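Local coordinates for Udp-n-acetylglucosamine pyrophosphorylase (Trypanosoma brucei, PDB 4BQH), which probably catalyses the formation of UDP-N-acetylglucosamine and diphosphate from UTP and N-acetylglucosamine 1-phosphate, as a nucleotidyltransferase of the UDPGP type 1 family, at residues A47-F51 and R52-D56; E262-L265 and Q266-K270; N360-L364 and H365-L369; L399-F402 and L403-F407. All blocks are in the same frame, centred on the assembly; numbering follows the deposited sequence. Where two conformers were deposited one is given.

Contact 1: A47-F51 and R52-D56; sequences AGVDF and RHFND. With 9VU ((3S)-3-[2-(1,3-benzodioxol-5-yl)-2-oxidanylidene-ethyl]-4-bromanyl-5-methyl-3-oxidanyl-1H-indol-2-one), chain C.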
loop_
_atom_site.group_PDB
_atom_site.type_symbol
_atom_site.label_atom_id
_atom_site.label_comp_id
_atom_site.label_asym_id
_atom_site.label_seq_id
_atom_site.Cartn_x
_atom_site.Cartn_y
_atom_site.Cartn_z
ATOM N N ALA A 47 11.804 -14.747 -9.607
ATOM C CA ALA A 47 13.071 -14.746 -8.874
ATOM C C ALA A 47 12.843 -15.204 -7.430
ATOM O O ALA A 47 11.887 -14.764 -6.772
ATOM C CB ALA A 47 13.693 -13.353 -8.906
ATOM N N GLY A 48 13.688 -16.110 -6.959
ATOM C CA GLY A 48 13.669 -16.528 -5.568
ATOM C C GLY A 48 12.625 -17.570 -5.205
ATOM O O GLY A 48 12.743 -18.203 -4.155
ATOM N N VAL A 49 11.623 -17.779 -6.083
ATOM C CA VAL A 49 10.552 -18.754 -5.816
ATOM C C VAL A 49 11.132 -20.153 -5.647
ATOM O O VAL A 49 11.914 -20.633 -6.488
ATOM C CB VAL A 49 9.487 -18.765 -6.946
ATOM C CG1 VAL A 49 8.593 -20.010 -6.864
ATOM C CG2 VAL A 49 8.670 -17.467 -6.937
ATOM N N ASP A 50 10.733 -20.806 -4.560
ATOM C CA ASP A 50 11.184 -22.152 -4.244
ATOM C C ASP A 50 10.092 -23.119 -4.710
ATOM O O ASP A 50 9.036 -23.228 -4.095
ATOM C CB ASP A 50 11.431 -22.238 -2.727
ATOM C CG ASP A 50 11.927 -23.605 -2.256
ATOM O OD1 ASP A 50 11.708 -24.638 -2.899
ATOM O OD2 ASP A 50 12.527 -23.630 -1.171
ATOM N N PHE A 51 10.338 -23.779 -5.841
ATOM C CA PHE A 51 9.297 -24.592 -6.478
ATOM C C PHE A 51 8.883 -25.783 -5.629
ATOM O O PHE A 51 7.692 -26.085 -5.537
ATOM C CB PHE A 51 9.714 -24.984 -7.915
ATOM C CG PHE A 51 9.683 -23.830 -8.872
ATOM C CD1 PHE A 51 8.480 -23.434 -9.465
ATOM C CD2 PHE A 51 10.836 -23.101 -9.159
ATOM C CE1 PHE A 51 8.442 -22.343 -10.322
ATOM C CE2 PHE A 51 10.804 -22.013 -10.021
ATOM C CZ PHE A 51 9.613 -21.636 -10.613
ATOM N N ARG A 52 9.835 -26.442 -4.954
ATOM C CA ARG A 52 9.456 -27.529 -4.040
ATOM C C ARG A 52 8.553 -27.041 -2.911
ATOM O O ARG A 52 7.549 -27.674 -2.585
ATOM C CB ARG A 52 10.685 -28.167 -3.396
ATOM C CG ARG A 52 11.427 -29.117 -4.302
ATOM C CD ARG A 52 12.598 -29.761 -3.563
ATOM N NE ARG A 52 12.148 -30.657 -2.496
ATOM C CZ ARG A 52 11.752 -31.918 -2.663
ATOM N NH1 ARG A 52 11.726 -32.472 -3.872
ATOM N NH2 ARG A 52 11.376 -32.640 -1.609
ATOM N N HIS A 53 8.929 -25.912 -2.316
ATOM C CA HIS A 53 8.127 -25.302 -1.270
ATOM C C HIS A 53 6.725 -25.038 -1.773
ATOM O O HIS A 53 5.749 -25.281 -1.075
ATOM C CB HIS A 53 8.787 -24.009 -0.777
ATOM C CG HIS A 53 7.908 -23.209 0.133
ATOM N ND1 HIS A 53 7.466 -23.689 1.320
ATOM C CD2 HIS A 53 7.350 -21.946 -0.019
ATOM C CE1 HIS A 53 6.674 -22.765 1.903
ATOM N NE2 HIS A 53 6.622 -21.691 1.095
ATOM N N PHE A 54 6.594 -24.546 -3.001
ATOM C CA PHE A 54 5.245 -24.269 -3.512
ATOM C C PHE A 54 4.348 -25.484 -3.765
ATOM O O PHE A 54 3.116 -25.358 -3.725
ATOM C CB PHE A 54 5.288 -23.305 -4.693
ATOM C CG PHE A 54 5.178 -21.861 -4.262
ATOM C CD1 PHE A 54 3.920 -21.318 -3.943
ATOM C CD2 PHE A 54 6.321 -21.073 -4.097
ATOM C CE1 PHE A 54 3.801 -19.996 -3.518
ATOM C CE2 PHE A 54 6.209 -19.738 -3.669
ATOM C CZ PHE A 54 4.949 -19.212 -3.361
ATOM N N ASN A 55 4.945 -26.656 -4.009
ATOM C CA ASN A 55 4.138 -27.887 -3.983
ATOM C C ASN A 55 3.475 -28.096 -2.620
ATOM O O ASN A 55 2.300 -28.463 -2.541
ATOM C CB ASN A 55 4.983 -29.111 -4.344
ATOM C CG ASN A 55 5.603 -29.011 -5.727
ATOM O OD1 ASN A 55 5.018 -28.447 -6.670
ATOM N ND2 ASN A 55 6.802 -29.578 -5.857
ATOM N N ASP A 56 4.218 -27.838 -1.542
ATOM C CA ASP A 56 3.648 -27.940 -0.188
ATOM C C ASP A 56 2.592 -26.873 0.039
ATOM O O ASP A 56 1.590 -27.123 0.698
ATOM C CB ASP A 56 4.740 -27.743 0.869
ATOM C CG ASP A 56 5.702 -28.903 0.940
ATOM O OD1 ASP A 56 5.331 -30.018 0.519
ATOM O OD2 ASP A 56 6.840 -28.706 1.422
HETATM O OAN 9VU C . 9.260 -19.482 -2.541
HETATM C CAH 9VU C . 9.754 -18.572 -1.847
HETATM N NAG 9VU C . 11.013 -18.143 -1.967
HETATM C CAC 9VU C . 11.235 -17.172 -1.039
HETATM C CAB 9VU C . 12.359 -16.491 -0.795
HETATM C CAA 9VU C . 12.460 -15.529 0.223
HETATM C CAF 9VU C . 11.327 -15.302 1.015
HETATM C CAJ 9VU C . 11.381 -14.332 2.072
HETATM C CAE 9VU C . 10.164 -16.048 0.719
HETATM BR BRA 9VU C . 8.631 -15.663 1.772
HETATM C CAD 9VU C . 10.117 -16.964 -0.288
HETATM C CAI 9VU C . 9.114 -17.870 -0.788
HETATM O OAL 9VU C . 8.807 -18.851 0.206
HETATM C CAM 9VU C . 7.743 -17.234 -1.143
HETATM C CAO 9VU C . 7.797 -16.280 -2.354
HETATM O OAP 9VU C . 8.841 -16.247 -3.022
HETATM C CAQ 9VU C . 6.626 -15.530 -2.671
HETATM C CAV 9VU C . 5.562 -15.376 -1.779
HETATM C CAU 9VU C . 4.462 -14.673 -2.104
HETATM O OAY 9VU C . 3.354 -14.421 -1.348
HETATM C CAX 9VU C . 2.362 -13.994 -2.322
HETATM O OAW 9VU C . 3.152 -13.404 -3.361
HETATM C CAT 9VU C . 4.348 -14.065 -3.285
HETATM C CAS 9VU C . 5.337 -14.153 -4.190
HETATM C CAR 9VU C . 6.496 -14.873 -3.901
HETATM O O HOH W 1 12.699 -26.213 -4.962
HETATM O O HOH W 2 5.842 -25.820 -7.628
#
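With CG of Asp50 turned anti to its own nitrogen (chi1 -179°), the carboxylate folds forward over the first turn of helix 51-64 and takes the amide of His53, making Asp50 the N-cap. The bond from His53 N to Asp50 OD1 is 3.1 Å and nearly straight (171°), although the donor stands above the carboxylate plane. CB of His53 lies against the same carboxylate, 3.5 Å from Asp50 CG. A water accepts from Arg52 N and donates to Asp50 OD1, tying a second amide of the helix start to the cap. Phe54 N bonds to Asp50 O, starting the helix ladder. On the buried side CG1 of Val49 serves two rings, sitting over the centre of the Phe51 face and touching Phe54 CD2 at 3.7 Å. Helix 7-15 covers Phe51 further out, and Tyr380 meets Phe54. The capped turn forms one wall of the pocket of the allosteric inhibitor 9VU. The hydrogen bonds to its lactam come from the backbone: 9VU NAG donates to Gly48 O, while Asp50 N donates to OAN. That same lactam oxygen lies at the edge of the Phe54 ring, 3.3 Å from CE2.

Contact 2: E262-L265 and Q266-K270; sequences ESLL and QHLRK. With SO4 (sulfate ion), chain D.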
loop_
_atom_site.group_PDB
_atom_site.type_symbol
_atom_site.label_atom_id
_atom_site.label_comp_id
_atom_site.label_asym_id
_atom_site.label_seq_id
_atom_site.Cartn_x
_atom_site.Cartn_y
_atom_site.Cartn_z
ATOM N N GLU A 262 23.488 -7.866 -0.806
ATOM C CA GLU A 262 22.552 -7.919 0.321
ATOM C C GLU A 262 21.140 -7.540 -0.155
ATOM O O GLU A 262 20.963 -6.967 -1.241
ATOM C CB GLU A 262 22.970 -6.961 1.440
ATOM C CG GLU A 262 24.359 -7.210 2.031
ATOM C CD GLU A 262 24.832 -6.053 2.894
ATOM O OE1 GLU A 262 24.192 -4.970 2.875
ATOM O OE2 GLU A 262 25.857 -6.221 3.597
ATOM N N SER A 263 20.153 -7.833 0.683
ATOM C CA SER A 263 18.756 -7.504 0.362
ATOM C C SER A 263 18.425 -6.029 0.567
ATOM O O SER A 263 19.144 -5.297 1.259
ATOM C CB SER A 263 17.812 -8.355 1.207
ATOM O OG SER A 263 17.983 -8.073 2.587
ATOM N N LEU A 264 17.327 -5.578 -0.040
ATOM C CA LEU A 264 16.828 -4.242 0.253
ATOM C C LEU A 264 16.550 -4.096 1.762
ATOM O O LEU A 264 16.797 -3.030 2.340
ATOM C CB LEU A 264 15.557 -3.920 -0.557
ATOM C CG LEU A 264 14.985 -2.478 -0.455
ATOM C CD1 LEU A 264 16.042 -1.380 -0.651
ATOM C CD2 LEU A 264 13.929 -2.310 -1.544
ATOM N N LEU A 265 16.034 -5.152 2.390
ATOM C CA LEU A 265 15.826 -5.151 3.842
ATOM C C LEU A 265 17.125 -4.820 4.591
ATOM O O LEU A 265 17.143 -3.950 5.448
ATOM C CB LEU A 265 15.297 -6.514 4.306
ATOM C CG LEU A 265 15.024 -6.655 5.792
ATOM C CD1 LEU A 265 13.767 -5.886 6.127
ATOM C CD2 LEU A 265 14.828 -8.133 6.120
ATOM N N GLN A 266 18.204 -5.520 4.248
ATOM C CA GLN A 266 19.501 -5.244 4.852
ATOM C C GLN A 266 19.973 -3.815 4.542
ATOM O O GLN A 266 20.505 -3.152 5.416
ATOM C CB GLN A 266 20.522 -6.286 4.384
ATOM C CG GLN A 266 20.232 -7.684 4.947
ATOM C CD GLN A 266 21.125 -8.767 4.341
ATOM O OE1 GLN A 266 21.072 -9.042 3.141
ATOM N NE2 GLN A 266 21.940 -9.400 5.186
ATOM N N HIS A 267 19.764 -3.341 3.313
ATOM C CA HIS A 267 20.117 -1.951 2.933
ATOM C C HIS A 267 19.361 -0.967 3.794
ATOM O O HIS A 267 19.921 0.025 4.259
ATOM C CB HIS A 267 19.798 -1.698 1.469
ATOM C CG HIS A 267 20.716 -2.418 0.502
ATOM N ND1 HIS A 267 20.724 -2.159 -0.826
ATOM C CD2 HIS A 267 21.700 -3.374 0.718
ATOM C CE1 HIS A 267 21.636 -2.945 -1.427
ATOM N NE2 HIS A 267 22.237 -3.679 -0.485
ATOM N N LEU A 268 18.081 -1.246 4.028
ATOM C CA LEU A 268 17.265 -0.333 4.860
ATOM C C LEU A 268 17.714 -0.314 6.321
ATOM O O LEU A 268 17.735 0.739 6.951
ATOM C CB LEU A 268 15.784 -0.717 4.775
ATOM C CG LEU A 268 15.105 -0.556 3.412
ATOM C CD1 LEU A 268 13.687 -1.121 3.492
ATOM C CD2 LEU A 268 15.111 0.877 2.910
ATOM N N ARG A 269 18.082 -1.472 6.849
ATOM C CA ARG A 269 18.593 -1.535 8.222
ATOM C C ARG A 269 19.840 -0.649 8.351
ATOM O O ARG A 269 19.965 0.117 9.303
ATOM C CB ARG A 269 18.925 -2.975 8.604
ATOM C CG ARG A 269 19.416 -3.129 10.039
ATOM C CD ARG A 269 19.675 -4.592 10.368
ATOM N NE ARG A 269 18.476 -5.414 10.187
ATOM C CZ ARG A 269 18.345 -6.383 9.280
ATOM N NH1 ARG A 269 19.345 -6.685 8.451
ATOM N NH2 ARG A 269 17.213 -7.066 9.210
ATOM N N LYS A 270 20.734 -0.751 7.370
ATOM C CA LYS A 270 21.954 0.085 7.349
ATOM C C LYS A 270 21.659 1.576 7.255
ATOM O O LYS A 270 22.399 2.380 7.816
ATOM C CB LYS A 270 22.887 -0.339 6.215
ATOM C CG LYS A 270 23.651 -1.611 6.518
ATOM C CD LYS A 270 24.475 -2.065 5.320
ATOM C CE LYS A 270 25.272 -3.317 5.672
ATOM N NZ LYS A 270 26.458 -3.520 4.788
HETATM S S SO4 D . 19.487 -0.067 -3.241
HETATM O O1 SO4 D . 18.208 0.347 -3.851
HETATM O O2 SO4 D . 19.770 -1.500 -3.527
HETATM O O3 SO4 D . 19.404 0.129 -1.781
HETATM O O4 SO4 D . 20.594 0.712 -3.855
#
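Ser263 and Gln266 grip each other's backbone amides. Gln266 N donates to Ser263 OG at 3.1 Å, and in return Ser263 N reaches Gln266 OE1 at 2.9 Å, almost straight (170°) and on a lone pair in the amide plane. Ser263 OG sits between its own nitrogen and carbonyl carbon (chi1 63°), which turns it toward the helix start. One residue further, His267 N bonds to Ser263 O, and this carbonyl oxygen also lies over one face of the imidazole. In the plane of that ring His267 ND1 donates to O3 of a sulfate at 2.8 Å, with a weaker bond to O2; Arg249 and His206 also bind the ion, probably picked up from the crystallisation solution. At the far side of the imidazole, NE2 is bonded to Thr251. Outside this shell, the extended chains of Glu262 and Lys270 cross at about a right angle and close a salt bridge, Lys270 NZ meeting the syn lone pair of Glu262 OE2 at 3.0 Å. The pair joins the residue before the N-cap to the last of the short helix. Reciprocal bonding of this kind defines the capping box, here placed where strand 262-263 passes into helix 264-270.

Contact 3: N360-L364 and H365-L369; sequences NLCSL and HFMSL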
loop_
_atom_site.group_PDB
_atom_site.type_symbol
_atom_site.label_atom_id
_atom_site.label_comp_id
_atom_site.label_asym_id
_atom_site.label_seq_id
_atom_site.Cartn_x
_atom_site.Cartn_y
_atom_site.Cartn_z
ATOM N N ASN A 360 -0.804 -0.379 6.157
ATOM C CA ASN A 360 -0.095 -0.953 7.306
ATOM C C ASN A 360 1.177 -0.197 7.623
ATOM O O ASN A 360 1.798 0.404 6.742
ATOM C CB ASN A 360 0.335 -2.416 7.082
ATOM C CG ASN A 360 -0.787 -3.337 6.627
ATOM O OD1 ASN A 360 -1.965 -3.206 6.999
ATOM N ND2 ASN A 360 -0.400 -4.331 5.881
ATOM N N LEU A 361 1.568 -0.242 8.890
ATOM C CA LEU A 361 2.867 0.290 9.279
ATOM C C LEU A 361 3.568 -0.805 10.061
ATOM O O LEU A 361 3.053 -1.269 11.074
ATOM C CB LEU A 361 2.671 1.555 10.123
ATOM C CG LEU A 361 3.952 2.274 10.524
ATOM C CD1 LEU A 361 4.613 2.930 9.324
ATOM C CD2 LEU A 361 3.617 3.357 11.515
ATOM N N CYS A 362 4.732 -1.245 9.591
ATOM C CA CYS A 362 5.409 -2.358 10.227
ATOM C C CYS A 362 6.810 -1.954 10.647
ATOM O O CYS A 362 7.478 -1.223 9.919
ATOM C CB CYS A 362 5.534 -3.519 9.251
ATOM S SG CYS A 362 3.929 -4.154 8.719
ATOM N N SER A 363 7.265 -2.459 11.799
ATOM C CA SER A 363 8.665 -2.269 12.172
ATOM C C SER A 363 9.574 -3.013 11.185
ATOM O O SER A 363 9.188 -4.019 10.568
ATOM C CB SER A 363 8.939 -2.790 13.592
ATOM O OG SER A 363 8.835 -4.205 13.640
ATOM N N LEU A 364 10.804 -2.556 11.070
ATOM C CA LEU A 364 11.753 -3.286 10.243
ATOM C C LEU A 364 12.043 -4.669 10.839
ATOM O O LEU A 364 12.204 -5.639 10.104
ATOM C CB LEU A 364 13.049 -2.483 10.037
ATOM C CG LEU A 364 13.831 -2.979 8.805
ATOM C CD1 LEU A 364 13.125 -2.633 7.497
ATOM C CD2 LEU A 364 15.231 -2.382 8.778
ATOM N N HIS A 365 12.061 -4.770 12.163
ATOM C CA HIS A 365 12.164 -6.077 12.823
ATOM C C HIS A 365 11.057 -7.007 12.385
ATOM O O HIS A 365 11.329 -8.178 12.061
ATOM C CB HIS A 365 12.120 -5.942 14.348
ATOM C CG HIS A 365 12.486 -7.220 15.089
ATOM N ND1 HIS A 365 12.543 -7.284 16.430
ATOM C CD2 HIS A 365 12.865 -8.479 14.625
ATOM C CE1 HIS A 365 12.896 -8.533 16.811
ATOM N NE2 HIS A 365 13.082 -9.263 15.715
ATOM N N PHE A 366 9.809 -6.511 12.372
ATOM C CA PHE A 366 8.707 -7.357 11.878
ATOM C C PHE A 366 8.917 -7.764 10.420
ATOM O O PHE A 366 8.677 -8.924 10.066
ATOM C CB PHE A 366 7.317 -6.708 12.053
ATOM C CG PHE A 366 6.203 -7.559 11.501
ATOM C CD1 PHE A 366 5.757 -8.668 12.204
ATOM C CD2 PHE A 366 5.663 -7.310 10.235
ATOM C CE1 PHE A 366 4.771 -9.496 11.666
ATOM C CE2 PHE A 366 4.647 -8.125 9.726
ATOM C CZ PHE A 366 4.204 -9.209 10.449
ATOM N N MET A 367 9.316 -6.815 9.568
ATOM C CA MET A 367 9.518 -7.172 8.157
ATOM C C MET A 367 10.531 -8.311 8.026
ATOM O O MET A 367 10.359 -9.223 7.208
ATOM C CB MET A 367 9.934 -5.956 7.340
ATOM C CG MET A 367 8.895 -4.832 7.344
ATOM S SD MET A 367 7.240 -5.306 6.821
ATOM C CE MET A 367 7.516 -5.605 5.065
ATOM N N SER A 368 11.606 -8.225 8.805
ATOM C CA SER A 368 12.637 -9.270 8.847
ATOM C C SER A 368 12.111 -10.612 9.351
ATOM O O SER A 368 12.350 -11.659 8.752
ATOM C CB SER A 368 13.785 -8.821 9.758
ATOM O OG SER A 368 14.403 -7.657 9.244
ATOM N N LEU A 369 11.417 -10.593 10.477
ATOM C CA LEU A 369 11.003 -11.839 11.102
ATOM C C LEU A 369 9.920 -12.488 10.253
ATOM O O LEU A 369 9.890 -13.714 10.126
ATOM C CB LEU A 369 10.462 -11.574 12.524
ATOM C CG LEU A 369 10.045 -12.807 13.355
ATOM C CD1 LEU A 369 10.314 -12.557 14.834
ATOM C CD2 LEU A 369 8.559 -13.078 13.217
#
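Cys362, near the end of strand 359-363, points its side chain toward the helix that follows and touches two residues there. This is a strand-to-helix junction with a serine N-cap: the strand, inside the mixed central sheet, turns directly into helix 364-374, and the axes of the short segments stand at 83°. CB of Cys362 packs on Met367 SD at 3.5 Å, while its sulfur approaches Phe366 CD2 at 3.9 Å, an oblique sulfur-aromatic contact. Bends at chi2 and chi3 curl the Met367 chain so that SD comes back beside the cysteine. The first torsion of Phe366 (chi1 178°) sets the ring beside Cys362, and it also packs on Phe407. Next in sequence, Ser363 closes the cap. Its OG accepts from Phe366 N at 2.8 Å and is also hydrogen-bonded to His303, so two partners hold the hydroxyl in place; its carbonyl meanwhile receives Met367 N, the first main-chain bond of the helix. Leu364 directs its side chain away from the turn, against Leu265, Arg269 and Val276, while its carbonyl oxygen looks along the helix. The hydroxyl of Ser368 was modelled in two conformers, and its bond to that oxygen, present in one, is doubtful in the other. The main-chain bond is firm: Ser368 N meets Leu364 O at 3.0 Å.

Contact 4: L399-F402 and L403-F407; sequences LEAF and LFDLF. With 9VU ((3S)-3-[2-(1,3-benzodioxol-5-yl)-2-oxidanylidene-ethyl]-4-bromanyl-5-methyl-3-oxidanyl-1H-indol-2-one), chain C.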
loop_
_atom_site.group_PDB
_atom_site.type_symbol
_atom_site.label_atom_id
_atom_site.label_comp_id
_atom_site.label_asym_id
_atom_site.label_seq_id
_atom_site.Cartn_x
_atom_site.Cartn_y
_atom_site.Cartn_z
ATOM N N LEU A 399 -2.806 -19.040 -6.190
ATOM C CA LEU A 399 -2.476 -18.993 -4.769
ATOM C C LEU A 399 -2.107 -17.582 -4.403
ATOM O O LEU A 399 -1.338 -16.957 -5.112
ATOM C CB LEU A 399 -1.279 -19.903 -4.484
ATOM C CG LEU A 399 -1.560 -21.391 -4.714
ATOM C CD1 LEU A 399 -0.232 -22.146 -4.716
ATOM C CD2 LEU A 399 -2.481 -21.948 -3.635
ATOM N N GLU A 400 -2.626 -17.083 -3.285
ATOM C CA GLU A 400 -2.297 -15.710 -2.879
ATOM C C GLU A 400 -1.932 -15.666 -1.406
ATOM O O GLU A 400 -2.419 -16.469 -0.618
ATOM C CB GLU A 400 -3.485 -14.754 -3.156
ATOM C CG GLU A 400 -3.744 -14.534 -4.654
ATOM C CD GLU A 400 -4.949 -13.634 -4.955
ATOM O OE1 GLU A 400 -5.792 -13.396 -4.066
ATOM O OE2 GLU A 400 -5.077 -13.178 -6.114
ATOM N N ALA A 401 -1.073 -14.719 -1.037
ATOM C CA ALA A 401 -0.889 -14.427 0.377
ATOM C C ALA A 401 -0.842 -12.923 0.583
ATOM O O ALA A 401 -0.456 -12.172 -0.317
ATOM C CB ALA A 401 0.375 -15.096 0.933
ATOM N N PHE A 402 -1.253 -12.491 1.776
ATOM C CA PHE A 402 -1.379 -11.056 2.091
ATOM C C PHE A 402 -0.582 -10.712 3.330
ATOM O O PHE A 402 -0.254 -11.606 4.127
ATOM C CB PHE A 402 -2.860 -10.715 2.304
ATOM C CG PHE A 402 -3.689 -11.123 1.150
ATOM C CD1 PHE A 402 -3.644 -10.383 -0.033
ATOM C CD2 PHE A 402 -4.397 -12.316 1.179
ATOM C CE1 PHE A 402 -4.344 -10.807 -1.148
ATOM C CE2 PHE A 402 -5.128 -12.735 0.061
ATOM C CZ PHE A 402 -5.095 -11.977 -1.102
ATOM N N LEU A 403 -0.247 -9.434 3.487
ATOM C CA LEU A 403 0.465 -8.987 4.656
ATOM C C LEU A 403 -0.210 -9.539 5.912
ATOM O O LEU A 403 0.473 -10.080 6.786
ATOM C CB LEU A 403 0.546 -7.454 4.684
ATOM C CG LEU A 403 1.589 -6.988 3.663
ATOM C CD1 LEU A 403 1.187 -5.699 2.989
ATOM C CD2 LEU A 403 2.890 -6.830 4.393
ATOM N N PHE A 404 -1.540 -9.478 5.965
ATOM C CA PHE A 404 -2.262 -9.908 7.180
ATOM C C PHE A 404 -2.089 -11.380 7.529
ATOM O O PHE A 404 -2.319 -11.767 8.661
ATOM C CB PHE A 404 -3.761 -9.514 7.196
ATOM C CG PHE A 404 -4.611 -10.192 6.134
ATOM C CD1 PHE A 404 -4.936 -11.557 6.226
ATOM C CD2 PHE A 404 -5.116 -9.451 5.057
ATOM C CE1 PHE A 404 -5.705 -12.180 5.251
ATOM C CE2 PHE A 404 -5.918 -10.079 4.087
ATOM C CZ PHE A 404 -6.215 -11.433 4.191
ATOM N N ASP A 405 -1.679 -12.204 6.571
ATOM C CA ASP A 405 -1.464 -13.624 6.881
ATOM C C ASP A 405 -0.277 -13.792 7.826
ATOM O O ASP A 405 -0.150 -14.825 8.495
ATOM C CB ASP A 405 -1.202 -14.408 5.584
ATOM C CG ASP A 405 -2.466 -14.616 4.759
ATOM O OD1 ASP A 405 -3.508 -15.066 5.315
ATOM O OD2 ASP A 405 -2.409 -14.387 3.535
ATOM N N LEU A 406 0.608 -12.791 7.856
ATOM C CA LEU A 406 1.791 -12.879 8.710
ATOM C C LEU A 406 1.622 -12.190 10.067
ATOM O O LEU A 406 2.538 -12.252 10.907
ATOM C CB LEU A 406 3.022 -12.312 7.985
ATOM C CG LEU A 406 3.604 -13.183 6.844
ATOM C CD1 LEU A 406 4.090 -14.548 7.299
ATOM C CD2 LEU A 406 2.569 -13.339 5.755
ATOM N N PHE A 407 0.495 -11.524 10.298
ATOM C CA PHE A 407 0.381 -10.778 11.556
ATOM C C PHE A 407 0.330 -11.698 12.778
ATOM O O PHE A 407 0.597 -11.257 13.892
ATOM C CB PHE A 407 -0.834 -9.840 11.572
ATOM C CG PHE A 407 -0.773 -8.751 10.531
ATOM C CD1 PHE A 407 0.435 -8.340 10.001
ATOM C CD2 PHE A 407 -1.947 -8.099 10.142
ATOM C CE1 PHE A 407 0.480 -7.315 9.042
ATOM C CE2 PHE A 407 -1.920 -7.091 9.187
ATOM C CZ PHE A 407 -0.706 -6.711 8.640
HETATM O OAN 9VU C . 9.260 -19.482 -2.541
HETATM C CAH 9VU C . 9.754 -18.572 -1.847
HETATM N NAG 9VU C . 11.013 -18.143 -1.967
HETATM C CAC 9VU C . 11.235 -17.172 -1.039
HETATM C CAB 9VU C . 12.359 -16.491 -0.795
HETATM C CAA 9VU C . 12.460 -15.529 0.223
HETATM C CAF 9VU C . 11.327 -15.302 1.015
HETATM C CAJ 9VU C . 11.381 -14.332 2.072
HETATM C CAE 9VU C . 10.164 -16.048 0.719
HETATM BR BRA 9VU C . 8.631 -15.663 1.772
HETATM C CAD 9VU C . 10.117 -16.964 -0.288
HETATM C CAI 9VU C . 9.114 -17.870 -0.788
HETATM O OAL 9VU C . 8.807 -18.851 0.206
HETATM C CAM 9VU C . 7.743 -17.234 -1.143
HETATM C CAO 9VU C . 7.797 -16.280 -2.354
HETATM O OAP 9VU C . 8.841 -16.247 -3.022
HETATM C CAQ 9VU C . 6.626 -15.530 -2.671
HETATM C CAV 9VU C . 5.562 -15.376 -1.779
HETATM C CAU 9VU C . 4.462 -14.673 -2.104
HETATM O OAY 9VU C . 3.354 -14.421 -1.348
HETATM C CAX 9VU C . 2.362 -13.994 -2.322
HETATM O OAW 9VU C . 3.152 -13.404 -3.361
HETATM C CAT 9VU C . 4.348 -14.065 -3.285
HETATM C CAS 9VU C . 5.337 -14.153 -4.190
HETATM C CAR 9VU C . 6.496 -14.873 -3.901
#
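Phe402 lays its CB over one face of the Phe404 ring, 3.8 Å from the centroid, in a CH-pi contact offset toward the rim. The two side chains run side by side in the same direction, but their rings, with planes 21° apart, are slid so far that they barely overlap; the closest aromatic touch is Phe402 CD2 to Phe404 CZ at 3.6 Å. Phe404 reaches this place because its CG stands between backbone nitrogen and carbonyl carbon (chi1 66°), folding the ring back alongside the preceding chain. On another flank of Phe402, Asp405 binds the backbone: Phe402 N donates to OD2 at 2.8 Å, on the anti side of the carboxylate. Asp405 N returns a bond to Phe402 O at 2.9 Å. Asp405 thus grips Phe402 twice, its carboxylate taking the amide and its amide reaching the carbonyl, while Asn238 takes the next amide, Leu403 N. His381 adds an edge-to-face partner for the Phe402 ring. Just upstream, Ala401 lines the inhibitor pocket, with its CB 3.8 Å from the dioxole oxygen OAY of 9VU. With Leu403 and Phe404 both helical in backbone, residues 402-405 fit a type I beta turn, which follows strand 394-400 beside the allosteric site.

Local bonding at the start of a turn or helix recurs in all four places, but its setting differs. Contacts 3 and 4 are buried, and contacts 1 and 2 only partly so. Contacts 1 to 3 each cap a helix, the first with an aspartate and the other two with serines; contact 4 relies on an aspartate at the end of a turn. Contacts 2 and 3 pack together, Leu265 and Arg269 lying on Leu364 and Ser368, and contact 3 meets contact 4 where Phe366 reaches Phe407. Charge pairing is confined to contact 2, and sulfur packing to contact 3. Contacts 1 and 4, their centres about 16 Å apart, share 9VU: contact 1 adds hydrogen bonds to its packing, whereas contact 4 gives only van der Waals contact through Ala401.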